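Local coordinates for protein 6-phospho-alpha-glucosidase (PDB 6VC6) that probably hydrolyses 6-phospho-alpha-glucosides as a family 4 glycosidase, with NAD and a manganese ion bound beside the sugar phosphate, at residues 96-99 and 100-104; 429-432 and 433-436. One frame throughout, in Å; residues are numbered along the deposited sequence.

Interaction 1. Residues 96-99 and 100-104; sequences DEHI and SLHLG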
loop_
_atom_site.group_PDB
_atom_site.type_symbol
_atom_site.label_atom_id
_atom_site.label_comp_id
_atom_site.label_asym_id
_atom_site.label_seq_id
_atom_site.Cartn_x
_atom_site.Cartn_y
_atom_site.Cartn_z
ATOM N N ASP A 96 -6.565 -9.265 -13.260
ATOM C CA ASP A 96 -5.876 -8.020 -13.580
ATOM C C ASP A 96 -4.541 -8.292 -14.264
ATOM O O ASP A 96 -4.196 -7.640 -15.256
ATOM C CB ASP A 96 -5.654 -7.197 -12.310
ATOM C CG ASP A 96 -6.951 -6.723 -11.682
ATOM O OD1 ASP A 96 -7.978 -6.667 -12.391
ATOM O OD2 ASP A 96 -6.940 -6.406 -10.475
ATOM N N GLU A 97 -3.781 -9.258 -13.749
ATOM C CA GLU A 97 -2.447 -9.515 -14.277
ATOM C C GLU A 97 -2.497 -10.316 -15.573
ATOM O O GLU A 97 -1.765 -10.009 -16.520
ATOM C CB GLU A 97 -1.607 -10.242 -13.225
ATOM C CG GLU A 97 -1.103 -9.349 -12.098
ATOM C CD GLU A 97 -0.679 -10.156 -10.885
ATOM O OE1 GLU A 97 -0.829 -11.394 -10.924
ATOM O OE2 GLU A 97 -0.193 -9.564 -9.897
ATOM N N HIS A 98 -3.357 -11.337 -15.637
ATOM C CA HIS A 98 -3.382 -12.215 -16.803
ATOM C C HIS A 98 -3.853 -11.471 -18.047
ATOM O O HIS A 98 -3.218 -11.544 -19.107
ATOM C CB HIS A 98 -4.282 -13.422 -16.533
ATOM C CG HIS A 98 -3.580 -14.564 -15.867
ATOM N ND1 HIS A 98 -3.423 -15.795 -16.467
ATOM C CD2 HIS A 98 -2.991 -14.660 -14.651
ATOM C CE1 HIS A 98 -2.767 -16.601 -15.649
ATOM N NE2 HIS A 98 -2.494 -15.936 -14.540
ATOM N N ILE A 99 -4.963 -10.742 -17.933
ATOM C CA ILE A 99 -5.571 -10.120 -19.106
ATOM C C ILE A 99 -4.668 -9.032 -19.674
ATOM O O ILE A 99 -4.545 -8.887 -20.896
ATOM C CB ILE A 99 -6.970 -9.584 -18.750
ATOM C CG1 ILE A 99 -7.894 -10.748 -18.381
ATOM C CG2 ILE A 99 -7.550 -8.778 -19.902
ATOM C CD1 ILE A 99 -9.189 -10.332 -17.720
ATOM N N SER A 100 -4.016 -8.258 -18.804
ATOM C CA SER A 100 -3.087 -7.235 -19.279
ATOM C C SER A 100 -1.922 -7.862 -20.035
ATOM O O SER A 100 -1.568 -7.420 -21.135
ATOM C CB SER A 100 -2.579 -6.399 -18.104
ATOM O OG SER A 100 -3.644 -5.743 -17.438
ATOM N N LEU A 101 -1.318 -8.905 -19.459
ATOM C CA LEU A 101 -0.174 -9.543 -20.101
ATOM C C LEU A 101 -0.583 -10.264 -21.378
ATOM O O LEU A 101 0.161 -10.260 -22.365
ATOM C CB LEU A 101 0.501 -10.510 -19.128
ATOM C CG LEU A 101 1.240 -9.855 -17.959
ATOM C CD1 LEU A 101 1.517 -10.868 -16.859
ATOM C CD2 LEU A 101 2.532 -9.211 -18.438
ATOM N N HIS A 102 -1.765 -10.889 -21.381
ATOM C CA HIS A 102 -2.250 -11.549 -22.587
ATOM C C HIS A 102 -2.523 -10.561 -23.713
ATOM O O HIS A 102 -2.561 -10.962 -24.881
ATOM C CB HIS A 102 -3.519 -12.349 -22.281
ATOM C CG HIS A 102 -3.271 -13.615 -21.521
ATOM N ND1 HIS A 102 -2.293 -14.518 -21.877
ATOM C CD2 HIS A 102 -3.880 -14.133 -20.427
ATOM C CE1 HIS A 102 -2.307 -15.535 -21.033
ATOM N NE2 HIS A 102 -3.260 -15.324 -20.143
ATOM N N LEU A 103 -2.710 -9.281 -23.391
ATOM C CA LEU A 103 -2.996 -8.257 -24.387
ATOM C C LEU A 103 -1.799 -7.357 -24.668
ATOM O O LEU A 103 -1.956 -6.319 -25.319
ATOM C CB LEU A 103 -4.198 -7.419 -23.947
ATOM C CG LEU A 103 -5.543 -8.148 -24.006
ATOM C CD1 LEU A 103 -6.645 -7.309 -23.378
ATOM C CD2 LEU A 103 -5.893 -8.515 -25.442
ATOM N N GLY A 104 -0.611 -7.722 -24.190
ATOM C CA GLY A 104 0.603 -7.033 -24.575
ATOM C C GLY A 104 1.010 -5.857 -23.717
ATOM O O GLY A 104 1.752 -4.992 -24.197
#
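His98 and His102, one helical turn apart, lie side by side and point the same way. Their ring planes are inclined at 61°, an oblique pairing. Within it ND1 of His98 comes 3.7 Å from NE2 of His102. The two differ in setting: His98 is buried and hydrogen-bonds through NE2 to Asp285, while His102 is exposed. At the foot of the ring pair His102 N donates to His98 O at 2.8 Å, a normal helical i to i+4 bond. Glu97, near the bound sugar phosphate, forms a salt bridge to Arg93 and a hydrogen bond to Thr282.

Ile99 and Leu103 repeat the i to i+4 pattern on another flank. With CG2 of Ile99 anti to the backbone N, that methyl is set against CD1 of Leu103 at 3.9 Å, and helix 419-432 covers the pair.

Gly104, at positive phi, is the C-prime residue of a Schellman motif that ends helix 89-102, with Arg105 N bonding to Ser100 O and Gly104 N to Leu101 O.

Ser100 turns its hydroxyl back along the helix: chi1 of -60° holds OG beside its own backbone N, from where it donates to Asp96 O (2.9 Å), nearly in line with the carbonyl. The hydroxyl of the buried Ser100 is thus satisfied within the helix.

Interaction 2. Residues 429-432 and 433-436; sequences MIEV and NKGM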
loop_
_atom_site.group_PDB
_atom_site.type_symbol
_atom_site.label_atom_id
_atom_site.label_comp_id
_atom_site.label_asym_id
_atom_site.label_seq_id
_atom_site.Cartn_x
_atom_site.Cartn_y
_atom_site.Cartn_z
HETATM N N MSE A 429 -11.743 -5.525 -19.378
HETATM C CA MSE A 429 -11.848 -5.341 -17.934
HETATM C C MSE A 429 -13.301 -5.175 -17.501
HETATM O O MSE A 429 -13.708 -5.680 -16.455
HETATM C CB MSE A 429 -11.031 -4.125 -17.489
HETATM C CG MSE A 429 -9.553 -4.194 -17.834
HETATM SE SE MSE A 429 -8.455 -5.031 -16.468
HETATM C CE MSE A 429 -8.691 -6.884 -16.989
ATOM N N ILE A 430 -14.075 -4.456 -18.318
ATOM C CA ILE A 430 -15.480 -4.209 -18.000
ATOM C C ILE A 430 -16.242 -5.523 -17.881
ATOM O O ILE A 430 -17.123 -5.673 -17.024
ATOM C CB ILE A 430 -16.107 -3.281 -19.061
ATOM C CG1 ILE A 430 -15.577 -1.854 -18.906
ATOM C CG2 ILE A 430 -17.629 -3.294 -18.968
ATOM C CD1 ILE A 430 -16.041 -0.913 -19.996
ATOM N N GLU A 431 -15.900 -6.502 -18.720
ATOM C CA GLU A 431 -16.636 -7.762 -18.735
ATOM C C GLU A 431 -16.370 -8.578 -17.474
ATOM O O GLU A 431 -17.307 -9.055 -16.823
ATOM C CB GLU A 431 -16.269 -8.563 -19.986
ATOM C CG GLU A 431 -17.385 -9.454 -20.514
ATOM C CD GLU A 431 -18.536 -8.667 -21.114
ATOM O OE1 GLU A 431 -19.639 -9.241 -21.248
ATOM O OE2 GLU A 431 -18.348 -7.477 -21.443
ATOM N N VAL A 432 -15.096 -8.751 -17.111
ATOM C CA VAL A 432 -14.765 -9.579 -15.955
ATOM C C VAL A 432 -15.077 -8.877 -14.639
ATOM O O VAL A 432 -15.282 -9.547 -13.621
ATOM C CB VAL A 432 -13.286 -10.004 -15.998
ATOM C CG1 VAL A 432 -13.088 -11.136 -16.995
ATOM C CG2 VAL A 432 -12.399 -8.818 -16.339
ATOM N N ASN A 433 -15.113 -7.543 -14.628
ATOM C CA ASN A 433 -15.438 -6.768 -13.437
ATOM C C ASN A 433 -16.907 -6.358 -13.399
ATOM O O ASN A 433 -17.230 -5.264 -12.924
ATOM C CB ASN A 433 -14.549 -5.527 -13.351
ATOM C CG ASN A 433 -13.128 -5.851 -12.940
ATOM O OD1 ASN A 433 -12.819 -5.936 -11.753
ATOM N ND2 ASN A 433 -12.252 -6.021 -13.923
ATOM N N LYS A 434 -17.801 -7.227 -13.877
ATOM C CA LYS A 434 -19.178 -6.818 -14.153
ATOM C C LYS A 434 -19.879 -6.293 -12.906
ATOM O O LYS A 434 -20.496 -5.223 -12.933
ATOM C CB LYS A 434 -19.961 -7.985 -14.752
ATOM C CG LYS A 434 -21.201 -7.552 -15.514
ATOM C CD LYS A 434 -20.921 -7.468 -17.001
ATOM C CE LYS A 434 -21.259 -8.783 -17.675
ATOM N NZ LYS A 434 -20.455 -8.998 -18.898
ATOM N N GLY A 435 -19.804 -7.034 -11.804
ATOM C CA GLY A 435 -20.528 -6.643 -10.610
ATOM C C GLY A 435 -19.678 -5.978 -9.547
ATOM O O GLY A 435 -20.082 -5.909 -8.382
HETATM N N MSE A 436 -18.508 -5.476 -9.929
HETATM C CA MSE A 436 -17.575 -4.913 -8.959
HETATM C C MSE A 436 -17.127 -3.498 -9.320
HETATM O O MSE A 436 -16.535 -2.797 -8.499
HETATM C CB MSE A 436 -16.355 -5.822 -8.819
HETATM C CG MSE A 436 -16.668 -7.186 -8.224
HETATM SE SE MSE A 436 -15.352 -8.540 -8.712
HETATM C CE MSE A 436 -15.945 -8.899 -10.529
HETATM O O HOH W 1 -18.019 -3.678 -15.274
#
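Asn433 grips the carbonyl oxygen of Met429, a selenomethionine, with two donors at the end of helix 419-432. Its backbone N reaches Met429 O at 3.0 Å as the last turn of the helix closes. Its side-chain ND2 approaches the same Met429 O at 2.9 Å, with an N-H...O angle of 161°. The oxygen lies in the plane of the Asn433 amide, whereas ND2 sits tilted by 27° from the carbonyl plane. A chi1 of -74° folds CG back beside the Asn433 backbone N, which brings both donors to one acceptor. The other end of the amide, OD1, accepts from Arg121 of helix 113-136, which is consistent with this orientation of the group.

On the exposed side, Glu431 and Lys434 run alongside each other and form a salt bridge, Glu431 OE1 to Lys434 NZ at 2.5 Å, a short distance whose exact value calls for caution. The glutamate chain bends at chi2, and the lysine chain at chi2 and chi3, to bring ammonium and carboxylate together. A water donates to Ile430 O at 2.8 Å and, weakly, to Asn433 O, spanning the start of the turn.

CG2 of Val432 lies 3.7 Å from ND2 of Asn433, and the CE methyl of Met436, also a selenomethionine, comes up to Val432 O. Met429 and Val432 lie against Ile99 of helix 89-102, whose Met92 touches both Asn433 and Met436.

With an alanine here in place of Asn433, Met429 O would probably keep just one of these two donors, and Arg121 would lose the amide oxygen it bonds to. The chemistry implies a helix end fastened on its buried side by one amide serving as donor and acceptor, and bridged on its exposed side by opposite charges.

Overall arrangement
Along the chain the two contacts come in series, neither nested nor crossed; each is one continuous stretch, so neither closes a loop. Interaction 1 comes first, at the C-terminal end of helix 89-102, before helix 113-136; interaction 2 follows more than 300 residues later, where helix 419-432 gives way to the loop toward the C terminus. The pair illustrates how helix C-termini are finished, by a Schellman motif in one case and an asparagine side chain in the other. Though their centres are 15 Å apart, they meet: CD1 of Ile99 packs 3.6 Å from CE of Met429 and also against Val432. Both interactions also touch helix 113-136, whose Arg121 serves Asp96 and Asn433 alike.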